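Local coordinates for putative aminooxidase (Propionibacterium acnes, PDB 2BAB), which probably isomerises polyunsaturated fatty acids, binding FAD and a conjugated octadecadienoic acid within a flavin amine oxidase-like fold, at residues His52-Glu57 against Ala318-Gln323; Lys80-Lys85 against Trp199-Gly204; Pro84-Glu89 against Val312-Trp317; Glu290-Ser295 against Phe355-Glu360. All blocks are in the same frame, centred on the assembly; numbering follows the deposited sequence.

Interaction 1. Residues His52-Glu57 against Ala318-Gln323; sequences HGRRYE and ADDPHQ. With BU1 (1,4-butanediol), chain G.
R54 reaches D319 on a chain extended from CG to NE, with CG set anti to its own carbonyl carbon (chi1 -41°). D319 meets it from the opposite direction. Its CG sits between the backbone N and the carbonyl carbon (chi1 63°), which swings the carboxylate back toward the arginine. The result is an end-on, two-pronged salt bridge. R54 NH1 donates to D319 OD1 at 2.8 Å and R54 NH2 to D319 OD2 at 2.8 Å. Both bonds are almost straight, and both oxygens use their syn lone pairs. The two flat groups lie nearly coplanar, 8° apart. Two bonds in one plane fix the rotation of the guanidinium.

The bridge joins the two-stranded hairpin 50-55 to the loop between strands 312-315 and 325-330 of the mixed sheet, at the protein surface. That loop ends in a type I turn from D320 to Q323. D320 OD1 accepts from H322 N, an Asx turn.

Q323 crosses the R54 chain at a slant, its NE2 3.9 Å from R54 CG. The same NE2 donates a hydrogen bond to Y51 O in the hairpin. One water accepts from Q323 NE2 and donates to H52 O and D320 OD2. Another accepts from R54 NH2 and donates to D320 OD2. On the hairpin, R55 N donates to O5 of a bound butanediol at 2.8 Å.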
# COMPACT_ATOMS: atom_id res chain seq x y z
N HIS A 52 20.71 -4.54 15.80
CA HIS A 52 21.35 -4.01 17.00
C HIS A 52 20.34 -3.53 18.04
O HIS A 52 20.48 -2.45 18.62
CB HIS A 52 22.37 -2.93 16.63
CG HIS A 52 23.61 -3.49 16.01
ND1 HIS A 52 24.17 -4.67 16.43
CD2 HIS A 52 24.41 -3.03 15.02
CE1 HIS A 52 25.25 -4.93 15.71
NE2 HIS A 52 25.42 -3.95 14.85
N GLY A 53 19.32 -4.34 18.26
CA GLY A 53 18.38 -4.10 19.34
C GLY A 53 17.17 -3.25 18.96
O GLY A 53 16.31 -3.03 19.80
N ARG A 54 17.10 -2.75 17.73
CA ARG A 54 15.92 -1.98 17.28
C ARG A 54 15.45 -2.48 15.93
O ARG A 54 16.24 -2.95 15.11
CB ARG A 54 16.20 -0.48 17.17
CG ARG A 54 17.04 0.10 18.27
CD ARG A 54 17.07 1.62 18.19
NE ARG A 54 18.21 2.13 18.95
CZ ARG A 54 18.49 3.42 19.10
NH1 ARG A 54 17.69 4.33 18.59
NH2 ARG A 54 19.56 3.77 19.79
N ARG A 55 14.14 -2.35 15.69
CA ARG A 55 13.55 -2.77 14.44
C ARG A 55 13.50 -1.58 13.48
O ARG A 55 13.16 -0.45 13.87
CB ARG A 55 12.17 -3.41 14.69
CG ARG A 55 12.31 -4.71 15.49
CD ARG A 55 11.01 -5.33 15.94
NE ARG A 55 10.34 -6.05 14.86
CZ ARG A 55 9.23 -6.76 15.02
NH1 ARG A 55 8.64 -6.85 16.21
NH2 ARG A 55 8.71 -7.39 13.99
N TYR A 56 13.91 -1.83 12.25
CA TYR A 56 13.78 -0.89 11.15
C TYR A 56 12.68 -1.37 10.23
O TYR A 56 12.18 -2.49 10.38
CB TYR A 56 15.10 -0.70 10.40
CG TYR A 56 15.70 -1.92 9.73
CD1 TYR A 56 15.58 -2.12 8.36
CD2 TYR A 56 16.42 -2.87 10.47
CE1 TYR A 56 16.15 -3.22 7.74
CE2 TYR A 56 16.99 -3.98 9.86
CZ TYR A 56 16.86 -4.14 8.49
OH TYR A 56 17.43 -5.22 7.85
N GLU A 57 12.28 -0.51 9.30
CA GLU A 57 11.18 -0.77 8.39
C GLU A 57 11.67 -1.01 6.94
O GLU A 57 12.27 -0.13 6.32
CB GLU A 57 10.17 0.39 8.41
CG GLU A 57 9.61 0.74 9.79
CD GLU A 57 8.57 -0.25 10.29
OE1 GLU A 57 8.64 -1.44 9.90
OE2 GLU A 57 7.69 0.17 11.07
N ALA A 318 17.02 8.85 15.49
CA ALA A 318 17.76 10.11 15.52
C ALA A 318 19.04 10.05 16.37
O ALA A 318 20.03 10.71 16.06
CB ALA A 318 16.85 11.25 16.04
N ASP A 319 19.00 9.29 17.46
CA ASP A 319 20.06 9.32 18.45
C ASP A 319 21.31 8.51 18.08
O ASP A 319 22.36 8.70 18.70
CB ASP A 319 19.54 8.78 19.77
CG ASP A 319 19.13 7.33 19.66
OD1 ASP A 319 18.17 7.05 18.91
OD2 ASP A 319 19.82 6.50 20.28
N ASP A 320 21.18 7.58 17.13
CA ASP A 320 22.26 6.65 16.80
C ASP A 320 22.65 6.76 15.33
O ASP A 320 21.92 6.31 14.44
CB ASP A 320 21.82 5.22 17.09
CG ASP A 320 22.92 4.21 16.83
OD1 ASP A 320 24.05 4.59 16.47
OD2 ASP A 320 22.63 3.00 17.01
N PRO A 321 23.82 7.35 15.06
CA PRO A 321 24.21 7.56 13.66
C PRO A 321 24.70 6.29 12.98
O PRO A 321 25.05 6.32 11.82
CB PRO A 321 25.34 8.60 13.79
CG PRO A 321 25.98 8.25 15.13
CD PRO A 321 24.81 7.89 16.01
N HIS A 322 24.72 5.18 13.72
CA HIS A 322 25.06 3.88 13.17
C HIS A 322 23.83 2.99 12.97
O HIS A 322 23.98 1.79 12.73
CB HIS A 322 26.10 3.20 14.05
CG HIS A 322 27.39 3.96 14.13
ND1 HIS A 322 28.19 3.97 15.26
CD2 HIS A 322 28.00 4.76 13.23
CE1 HIS A 322 29.25 4.73 15.02
NE2 HIS A 322 29.15 5.23 13.80
N GLN A 323 22.64 3.60 13.04
CA GLN A 323 21.39 2.90 12.71
C GLN A 323 21.04 3.01 11.21
O GLN A 323 21.72 3.69 10.44
CB GLN A 323 20.24 3.36 13.62
CG GLN A 323 20.08 2.45 14.86
CD GLN A 323 19.58 1.06 14.49
OE1 GLN A 323 19.09 0.83 13.37
NE2 GLN A 323 19.68 0.11 15.44
C1 BU1 G . 12.33 -2.65 18.97
C2 BU1 G . 12.93 -1.91 20.17
C3 BU1 G . 12.11 -0.68 20.53
C4 BU1 G . 12.97 0.48 21.05
O5 BU1 G . 12.42 -1.82 17.80
O6 BU1 G . 12.11 1.57 21.44
O HOH W 1 20.80 0.62 17.93
O HOH W 2 16.60 -0.53 13.43
O HOH W 3 22.16 2.33 19.84

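Interaction 2. Residues Lys80-Lys85 against Trp199-Gly204; sequences KVDGPK and WTWADG. With BU1 (1,4-butanediol), chain G.
Backbone and hydroxyl bonds centre on T200. G83 N donates to T200 O at 2.9 Å, from above the carbonyl plane. D82 N makes a weak bond to the same oxygen. T200 OG1 returns a bond to P84 O at 2.8 Å. The T200 hydroxyl lies between the backbone N and the carbonyl carbon (chi1 61°), and this turns it to the proline carbonyl. T200 therefore grips the other loop through both its main chain and its side chain. The main chains also pack closely here, with G83 CA 3.3 Å from A202 N.

The carboxylate of D82 makes the next set of polar contacts. A202 N donates to D82 OD1 at 2.9 Å, on the anti side and 31° out of the carboxylate plane. D203 carries a like charge, with D82 OD2 4.3 Å from D203 OD2. Two waters each donate to both carboxylates. This probably eases the repulsion.

The apolar contacts involve V81 and two tryptophans. V81 CG2 sits over one face of the W199 indole, 3.8 Å from the centroid of its five-membered ring, a CH-pi contact. The same methyl lies 4.1 Å from W201 CZ2. V81 CG1 packs on the main chain, 3.4 Å from T200 O. M74 of helix 68-77 touches V81 and both tryptophans.

The second loop closes with a type I turn from W201 to G204. A202 O also accepts from butanediol O5. The contact is a loop-to-loop junction. It joins the connection from helix 68-77 to strand 88-91 with the one leading into helix 205-215, near the bound FAD.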
# COMPACT_ATOMS: atom_id res chain seq x y z
N LYS A 80 0.24 0.13 20.84
CA LYS A 80 0.12 1.57 20.94
C LYS A 80 0.99 2.24 19.87
O LYS A 80 2.03 1.68 19.47
CB LYS A 80 0.59 2.08 22.31
CG LYS A 80 -0.05 1.44 23.50
CD LYS A 80 -1.49 1.86 23.64
CE LYS A 80 -2.11 1.31 24.93
NZ LYS A 80 -3.60 1.52 24.91
N VAL A 81 0.56 3.42 19.43
CA VAL A 81 1.37 4.26 18.53
C VAL A 81 2.47 4.86 19.41
O VAL A 81 2.20 5.68 20.30
CB VAL A 81 0.51 5.36 17.86
CG1 VAL A 81 1.39 6.32 17.03
CG2 VAL A 81 -0.60 4.73 16.99
N ASP A 82 3.69 4.36 19.24
CA ASP A 82 4.78 4.65 20.18
C ASP A 82 6.15 4.79 19.54
O ASP A 82 7.16 4.69 20.24
CB ASP A 82 4.80 3.58 21.29
CG ASP A 82 4.99 2.16 20.75
OD1 ASP A 82 5.32 2.01 19.55
OD2 ASP A 82 4.82 1.20 21.54
N GLY A 83 6.18 5.02 18.22
CA GLY A 83 7.42 5.10 17.46
C GLY A 83 7.99 6.51 17.44
O GLY A 83 7.35 7.43 17.89
N PRO A 84 9.21 6.67 16.91
CA PRO A 84 9.81 7.99 16.83
C PRO A 84 9.05 8.91 15.87
O PRO A 84 8.46 8.46 14.87
CB PRO A 84 11.25 7.73 16.32
CG PRO A 84 11.41 6.28 16.26
CD PRO A 84 10.07 5.63 16.32
N LYS A 85 9.07 10.19 16.22
CA LYS A 85 8.42 11.23 15.46
C LYS A 85 9.03 11.40 14.09
O LYS A 85 10.25 11.38 13.94
CB LYS A 85 8.57 12.56 16.21
CG LYS A 85 7.83 13.73 15.56
CD LYS A 85 7.90 15.02 16.44
CE LYS A 85 6.62 15.85 16.37
NZ LYS A 85 6.03 15.93 15.02
N TRP A 199 1.32 8.51 12.66
CA TRP A 199 1.60 7.39 13.52
C TRP A 199 2.86 6.65 13.09
O TRP A 199 3.10 6.47 11.90
CB TRP A 199 0.46 6.40 13.45
CG TRP A 199 -0.84 6.88 13.98
CD1 TRP A 199 -1.09 8.06 14.63
CD2 TRP A 199 -2.07 6.14 14.00
NE1 TRP A 199 -2.42 8.11 15.01
CE2 TRP A 199 -3.04 6.94 14.65
CE3 TRP A 199 -2.44 4.88 13.51
CZ2 TRP A 199 -4.36 6.52 14.82
CZ3 TRP A 199 -3.77 4.46 13.68
CH2 TRP A 199 -4.70 5.29 14.33
N THR A 200 3.64 6.19 14.07
CA THR A 200 4.72 5.22 13.84
C THR A 200 4.79 4.29 15.06
O THR A 200 4.20 4.59 16.10
CB THR A 200 6.12 5.89 13.67
OG1 THR A 200 6.43 6.59 14.88
CG2 THR A 200 6.22 6.84 12.40
N TRP A 201 5.54 3.20 14.93
CA TRP A 201 5.65 2.15 15.96
C TRP A 201 7.10 1.79 16.24
O TRP A 201 7.87 1.49 15.31
CB TRP A 201 4.88 0.90 15.50
CG TRP A 201 3.43 1.17 15.41
CD1 TRP A 201 2.50 1.00 16.39
CD2 TRP A 201 2.73 1.72 14.28
NE1 TRP A 201 1.25 1.40 15.94
CE2 TRP A 201 1.37 1.84 14.64
CE3 TRP A 201 3.12 2.14 13.00
CZ2 TRP A 201 0.38 2.36 13.76
CZ3 TRP A 201 2.14 2.63 12.11
CH2 TRP A 201 0.79 2.75 12.51
N ALA A 202 7.46 1.82 17.53
CA ALA A 202 8.82 1.52 17.97
C ALA A 202 9.25 0.12 17.58
O ALA A 202 10.40 -0.09 17.21
CB ALA A 202 8.95 1.74 19.52
N ASP A 203 8.31 -0.81 17.64
CA ASP A 203 8.54 -2.22 17.34
C ASP A 203 8.27 -2.56 15.87
O ASP A 203 8.36 -3.71 15.45
CB ASP A 203 7.64 -3.08 18.24
CG ASP A 203 7.92 -2.84 19.72
OD1 ASP A 203 9.03 -3.20 20.14
OD2 ASP A 203 7.06 -2.25 20.42
N GLY A 204 7.93 -1.53 15.09
CA GLY A 204 7.70 -1.68 13.67
C GLY A 204 6.24 -1.96 13.39
O GLY A 204 5.53 -2.51 14.25
C1 BU1 G . 12.33 -2.65 18.97
C2 BU1 G . 12.93 -1.91 20.17
C3 BU1 G . 12.11 -0.68 20.53
C4 BU1 G . 12.97 0.48 21.05
O5 BU1 G . 12.42 -1.82 17.80
O6 BU1 G . 12.11 1.57 21.44
O HOH W 4 5.67 -0.53 18.83
O HOH W 5 6.87 -0.45 22.36

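Interaction 3. Residues Pro84-Glu89 against Val312-Trp317; sequences PKLRRE and VYYHRW. With ODD ((10E,12Z)-octadeca-10,12-dienoic acid), chain F.
Apolar contacts are made by P84 and L86. P84 CG rests against the W317 indole, 3.5 Å from CZ3. L86 CD2 touches Y314 CE1 at 3.4 Å, the two side chains crossing at about a right angle. Y314 takes its place by holding CG anti to its backbone N (chi1 176°). The carbonyl R316 O lies beside the proline ring.

Polar links across the gap run through water. One water donates to P84 O and also bonds to Y314 OH. R316 NH1 donates to that hydroxyl at 2.9 Å, in the guanidinium plane, so the phenol is held by two partners. R316 NE is bonded to R55 O. Another water accepts from Y313 OH and donates to E89 OE2.

The fatty acid enters this gap. R88 NE and NH1 both donate to carboxylate oxygen O1, NE at 3.0 Å, in the guanidinium plane. Y297 OH also bonds to the acid. V312 CG2 lies 3.6 Å from chain carbon C5, and Y314 CD1 near C4. Strand 295-297 separates strands 88-91 and 312-315 in the mixed sheet. Together they line the part of the pocket that holds the fatty-acid carboxylate.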
# COMPACT_ATOMS: atom_id res chain seq x y z
N PRO A 84 9.21 6.67 16.91
CA PRO A 84 9.81 7.99 16.83
C PRO A 84 9.05 8.91 15.87
O PRO A 84 8.46 8.46 14.87
CB PRO A 84 11.25 7.73 16.32
CG PRO A 84 11.41 6.28 16.26
CD PRO A 84 10.07 5.63 16.32
N LYS A 85 9.07 10.19 16.22
CA LYS A 85 8.42 11.23 15.46
C LYS A 85 9.03 11.40 14.09
O LYS A 85 10.25 11.38 13.94
CB LYS A 85 8.57 12.56 16.21
CG LYS A 85 7.83 13.73 15.56
CD LYS A 85 7.90 15.02 16.44
CE LYS A 85 6.62 15.85 16.37
NZ LYS A 85 6.03 15.93 15.02
N LEU A 86 8.18 11.60 13.09
CA LEU A 86 8.64 11.85 11.73
C LEU A 86 8.87 13.34 11.52
O LEU A 86 8.06 14.18 11.92
CB LEU A 86 7.61 11.34 10.74
CG LEU A 86 7.46 9.82 10.68
CD1 LEU A 86 6.21 9.46 9.89
CD2 LEU A 86 8.70 9.17 10.07
N ARG A 87 9.99 13.68 10.89
CA ARG A 87 10.31 15.06 10.55
C ARG A 87 11.00 15.08 9.20
O ARG A 87 11.75 14.16 8.87
CB ARG A 87 11.18 15.69 11.62
CG ARG A 87 10.53 15.83 12.99
CD ARG A 87 11.56 16.33 14.00
NE ARG A 87 11.06 16.48 15.37
CZ ARG A 87 10.33 17.50 15.83
NH1 ARG A 87 9.92 18.48 15.01
NH2 ARG A 87 10.00 17.54 17.12
N ARG A 88 10.74 16.14 8.43
CA ARG A 88 11.17 16.20 7.03
C ARG A 88 11.76 17.53 6.63
O ARG A 88 11.32 18.59 7.08
CB ARG A 88 10.00 15.90 6.07
CG ARG A 88 8.91 16.99 6.02
CD ARG A 88 7.78 16.65 5.06
NE ARG A 88 6.91 15.63 5.63
CZ ARG A 88 5.63 15.79 6.03
NH1 ARG A 88 4.99 14.76 6.55
NH2 ARG A 88 4.99 16.96 5.91
N GLU A 89 12.74 17.45 5.73
CA GLU A 89 13.20 18.61 4.96
C GLU A 89 13.06 18.28 3.49
O GLU A 89 12.92 17.10 3.10
CB GLU A 89 14.67 18.93 5.27
CG GLU A 89 15.64 17.85 4.79
CD GLU A 89 17.09 18.13 5.17
OE1 GLU A 89 17.39 19.20 5.73
OE2 GLU A 89 17.93 17.27 4.90
N VAL A 312 13.01 9.88 -1.54
CA VAL A 312 12.82 10.11 -0.12
C VAL A 312 13.74 9.12 0.61
O VAL A 312 14.08 8.06 0.07
CB VAL A 312 11.32 9.95 0.29
CG1 VAL A 312 10.85 8.51 0.06
CG2 VAL A 312 11.09 10.37 1.75
N TYR A 313 14.21 9.51 1.80
CA TYR A 313 14.92 8.57 2.69
C TYR A 313 14.46 8.82 4.12
O TYR A 313 14.07 9.93 4.47
CB TYR A 313 16.45 8.66 2.53
CG TYR A 313 17.02 10.05 2.74
CD1 TYR A 313 17.32 10.50 4.02
CD2 TYR A 313 17.29 10.90 1.65
CE1 TYR A 313 17.84 11.77 4.22
CE2 TYR A 313 17.80 12.18 1.84
CZ TYR A 313 18.08 12.61 3.12
OH TYR A 313 18.58 13.86 3.32
N TYR A 314 14.54 7.77 4.94
CA TYR A 314 13.86 7.71 6.24
C TYR A 314 14.86 7.72 7.38
O TYR A 314 15.57 6.74 7.61
CB TYR A 314 12.96 6.47 6.28
CG TYR A 314 12.22 6.17 7.58
CD1 TYR A 314 11.92 7.18 8.51
CD2 TYR A 314 11.79 4.87 7.87
CE1 TYR A 314 11.23 6.89 9.70
CE2 TYR A 314 11.10 4.57 9.06
CZ TYR A 314 10.84 5.58 9.98
OH TYR A 314 10.17 5.33 11.15
N HIS A 315 14.86 8.83 8.11
CA HIS A 315 15.62 9.01 9.35
C HIS A 315 14.77 8.53 10.53
O HIS A 315 13.91 9.25 11.03
CB HIS A 315 15.93 10.51 9.44
CG HIS A 315 16.75 10.92 10.62
ND1 HIS A 315 16.24 11.71 11.63
CD2 HIS A 315 18.07 10.74 10.91
CE1 HIS A 315 17.20 11.99 12.49
NE2 HIS A 315 18.31 11.41 12.08
N ARG A 316 15.00 7.28 10.94
CA ARG A 316 14.14 6.63 11.93
C ARG A 316 14.66 6.81 13.36
O ARG A 316 13.90 7.15 14.24
CB ARG A 316 14.03 5.12 11.64
CG ARG A 316 13.17 4.31 12.64
CD ARG A 316 12.83 2.98 12.00
NE ARG A 316 12.18 2.02 12.87
CZ ARG A 316 10.89 2.02 13.23
NH1 ARG A 316 10.06 2.97 12.84
NH2 ARG A 316 10.43 1.05 14.01
N TRP A 317 15.94 6.52 13.58
CA TRP A 317 16.54 6.55 14.92
C TRP A 317 17.53 7.71 15.02
O TRP A 317 18.73 7.57 14.69
CB TRP A 317 17.22 5.21 15.23
CG TRP A 317 16.30 4.03 15.18
CD1 TRP A 317 16.40 2.96 14.33
CD2 TRP A 317 15.18 3.75 16.05
NE1 TRP A 317 15.40 2.05 14.60
CE2 TRP A 317 14.64 2.51 15.65
CE3 TRP A 317 14.59 4.43 17.12
CZ2 TRP A 317 13.52 1.93 16.28
CZ3 TRP A 317 13.49 3.87 17.74
CH2 TRP A 317 12.95 2.63 17.31
O2 ODD F . 8.19 13.52 8.03
C1 ODD F . 8.19 12.65 7.13
O1 ODD F . 7.35 12.70 6.21
C2 ODD F . 9.21 11.53 7.15
C3 ODD F . 8.88 10.43 6.13
C4 ODD F . 9.90 9.29 6.08
C5 ODD F . 10.01 8.60 4.71
C6 ODD F . 8.96 7.52 4.57
C7 ODD F . 8.82 6.79 3.24
C8 ODD F . 7.36 6.29 3.14
C9 ODD F . 7.15 5.20 2.10
C10 ODD F . 5.70 4.79 1.83
C11 ODD F . 4.60 5.21 2.46
C12 ODD F . 3.29 4.67 2.03
C13 ODD F . 2.09 4.98 2.57
C14 ODD F . 1.92 5.96 3.71
C15 ODD F . 0.47 6.00 4.16
C16 ODD F . 0.16 6.90 5.36
C17 ODD F . 0.72 8.33 5.26
C18 ODD F . -0.32 9.38 4.93
O HOH W 6 10.02 7.36 12.85
O HOH W 7 11.62 9.42 12.48
O HOH W 8 12.02 11.60 10.35
O HOH W 9 18.29 14.85 5.73

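Interaction 4. Residues Glu290-Ser295 against Phe355-Glu360; sequences EYPTIS and FGHPVE. With ODD ((10E,12Z)-octadeca-10,12-dienoic acid), chain F.
This is a surface contact between two loops at the edge of the mixed sheet. One loop connects strands 277-288 and 295-297. The other leaves helix 341-354 and leads into strand 359-373. The exit from the helix is a Schellman motif, with G356 at positive phi.

H357 carries the contact. Its ND1 donates to E290 O at 2.8 Å, with an N-H...O angle of 168°. The acceptor lies close to the imidazole plane, 7° off it. The donor lies nearly along the C=O axis. H357 CG stands anti to its carbonyl carbon (chi1 -42°), which carries the ring over to the other loop.

P292 packs on one face of this ring. Its CB stands over the centre, 4.0 Å from the centroid, in a CH-pi contact. The imidazole is thus held at its edge by a carbonyl and on a face by a proline. M352 of helix 341-354 also touches H357.

E290 crosses the start of the same loop. It was modelled in two conformers. In one of them its carboxylate comes near the P358 ring, a contact that remains doubtful. P292 also touches Y313 and H315 of strand 312-315.

The bond from ND1 to E290 O requires a proton on ND1. A neutral H357 would therefore be the ND1-H tautomer, and the carbonyl would also suit a protonated ring.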
# COMPACT_ATOMS: atom_id res chain seq x y z
N GLU A 290 28.14 10.82 7.78
CA GLU A 290 27.51 12.13 7.89
C GLU A 290 25.99 11.96 8.05
O GLU A 290 25.18 12.48 7.25
CB GLU A 290 27.88 13.01 6.69
CG GLU A 290 29.39 13.08 6.42
CD GLU A 290 29.72 13.84 5.16
OE1 GLU A 290 29.47 15.06 5.12
OE2 GLU A 290 30.25 13.22 4.21
N TYR A 291 25.63 11.23 9.10
CA TYR A 291 24.27 10.84 9.38
C TYR A 291 23.31 12.01 9.28
O TYR A 291 23.56 13.08 9.85
CB TYR A 291 24.20 10.28 10.79
CG TYR A 291 22.99 9.43 11.14
CD1 TYR A 291 22.81 8.18 10.55
CD2 TYR A 291 22.10 9.83 12.13
CE1 TYR A 291 21.75 7.36 10.92
CE2 TYR A 291 21.03 9.00 12.52
CZ TYR A 291 20.86 7.77 11.90
OH TYR A 291 19.83 6.95 12.28
N PRO A 292 22.21 11.81 8.56
CA PRO A 292 21.21 12.88 8.46
C PRO A 292 20.64 13.24 9.81
O PRO A 292 20.69 12.43 10.74
CB PRO A 292 20.13 12.29 7.57
CG PRO A 292 20.40 10.82 7.54
CD PRO A 292 21.83 10.62 7.77
N THR A 293 20.08 14.43 9.88
CA THR A 293 19.48 14.91 11.12
C THR A 293 17.95 14.92 11.04
O THR A 293 17.28 15.28 12.01
CB THR A 293 19.99 16.35 11.45
OG1 THR A 293 19.56 17.27 10.44
CG2 THR A 293 21.51 16.38 11.56
N ILE A 294 17.42 14.50 9.89
CA ILE A 294 16.02 14.64 9.53
C ILE A 294 15.77 13.82 8.25
O ILE A 294 16.71 13.53 7.50
CB ILE A 294 15.68 16.16 9.32
CG1 ILE A 294 14.17 16.40 9.23
CG2 ILE A 294 16.41 16.71 8.07
CD1 ILE A 294 13.77 17.89 9.49
N SER A 295 14.53 13.41 8.00
CA SER A 295 14.24 12.71 6.75
C SER A 295 14.28 13.72 5.59
O SER A 295 14.09 14.92 5.79
CB SER A 295 12.89 11.99 6.79
OG SER A 295 12.84 11.02 7.81
N PHE A 355 23.55 14.23 -1.56
CA PHE A 355 22.74 14.80 -0.49
C PHE A 355 23.57 15.00 0.75
O PHE A 355 23.10 15.60 1.71
CB PHE A 355 21.54 13.88 -0.13
CG PHE A 355 20.61 13.58 -1.29
CD1 PHE A 355 20.45 14.48 -2.35
CD2 PHE A 355 19.87 12.41 -1.30
CE1 PHE A 355 19.59 14.20 -3.40
CE2 PHE A 355 19.02 12.11 -2.35
CZ PHE A 355 18.87 13.01 -3.41
N GLY A 356 24.80 14.49 0.73
CA GLY A 356 25.74 14.70 1.81
C GLY A 356 25.62 13.66 2.91
O GLY A 356 26.04 13.90 4.04
N HIS A 357 25.05 12.50 2.59
CA HIS A 357 24.94 11.39 3.54
C HIS A 357 25.40 10.09 2.86
O HIS A 357 24.61 9.17 2.61
CB HIS A 357 23.49 11.28 4.05
CG HIS A 357 22.86 12.60 4.37
ND1 HIS A 357 23.29 13.41 5.39
CD2 HIS A 357 21.84 13.26 3.77
CE1 HIS A 357 22.57 14.52 5.41
NE2 HIS A 357 21.69 14.45 4.43
N PRO A 358 26.70 10.02 2.52
CA PRO A 358 27.16 8.91 1.69
C PRO A 358 26.99 7.53 2.33
O PRO A 358 27.21 7.34 3.52
CB PRO A 358 28.64 9.22 1.42
CG PRO A 358 29.00 10.37 2.28
CD PRO A 358 27.76 10.98 2.86
N VAL A 359 26.57 6.57 1.52
CA VAL A 359 26.33 5.20 1.99
C VAL A 359 27.65 4.49 2.24
O VAL A 359 28.52 4.48 1.35
CB VAL A 359 25.46 4.42 0.96
CG1 VAL A 359 25.32 2.94 1.35
CG2 VAL A 359 24.09 5.09 0.84
N GLU A 360 27.80 3.90 3.44
CA GLU A 360 28.94 3.02 3.76
C GLU A 360 28.63 1.55 3.46
O GLU A 360 29.56 0.79 3.20
CB GLU A 360 29.40 3.04 5.24
CG GLU A 360 28.82 4.02 6.17
CD GLU A 360 29.54 4.07 7.54
OE1 GLU A 360 28.87 4.36 8.55
OE2 GLU A 360 30.79 3.84 7.60
O2 ODD F . 8.19 13.52 8.03
C1 ODD F . 8.19 12.65 7.13
O1 ODD F . 7.35 12.70 6.21
C2 ODD F . 9.21 11.53 7.15
C3 ODD F . 8.88 10.43 6.13
C4 ODD F . 9.90 9.29 6.08
C5 ODD F . 10.01 8.60 4.71
C6 ODD F . 8.96 7.52 4.57
C7 ODD F . 8.82 6.79 3.24
C8 ODD F . 7.36 6.29 3.14
C9 ODD F . 7.15 5.20 2.10
C10 ODD F . 5.70 4.79 1.83
C11 ODD F . 4.60 5.21 2.46
C12 ODD F . 3.29 4.67 2.03
C13 ODD F . 2.09 4.98 2.57
C14 ODD F . 1.92 5.96 3.71
C15 ODD F . 0.47 6.00 4.16
C16 ODD F . 0.16 6.90 5.36
C17 ODD F . 0.72 8.33 5.26
C18 ODD F . -0.32 9.38 4.93

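From the N terminus, hairpin residues 52-57 come first and pair with 318-323, so interaction 1 closes a loop of 260 residues. Interactions 2 and 3 are nested inside it. Both start from the chain around P84: interaction 2 closes at 199-204, interaction 3 at 312-317. Interaction 4 opens at 290-295, inside interactions 1 and 3, and closes beyond them at 355-360, so it crosses both. It follows interaction 2 in series. R316 links the first three, bonding also to W201 O. Y291 OH bonds to W317 O, joining interactions 3 and 4. Together the contacts tie the hairpin and the loops near the FAD to the mixed sheet, and the sheet to the end of helix 341-354.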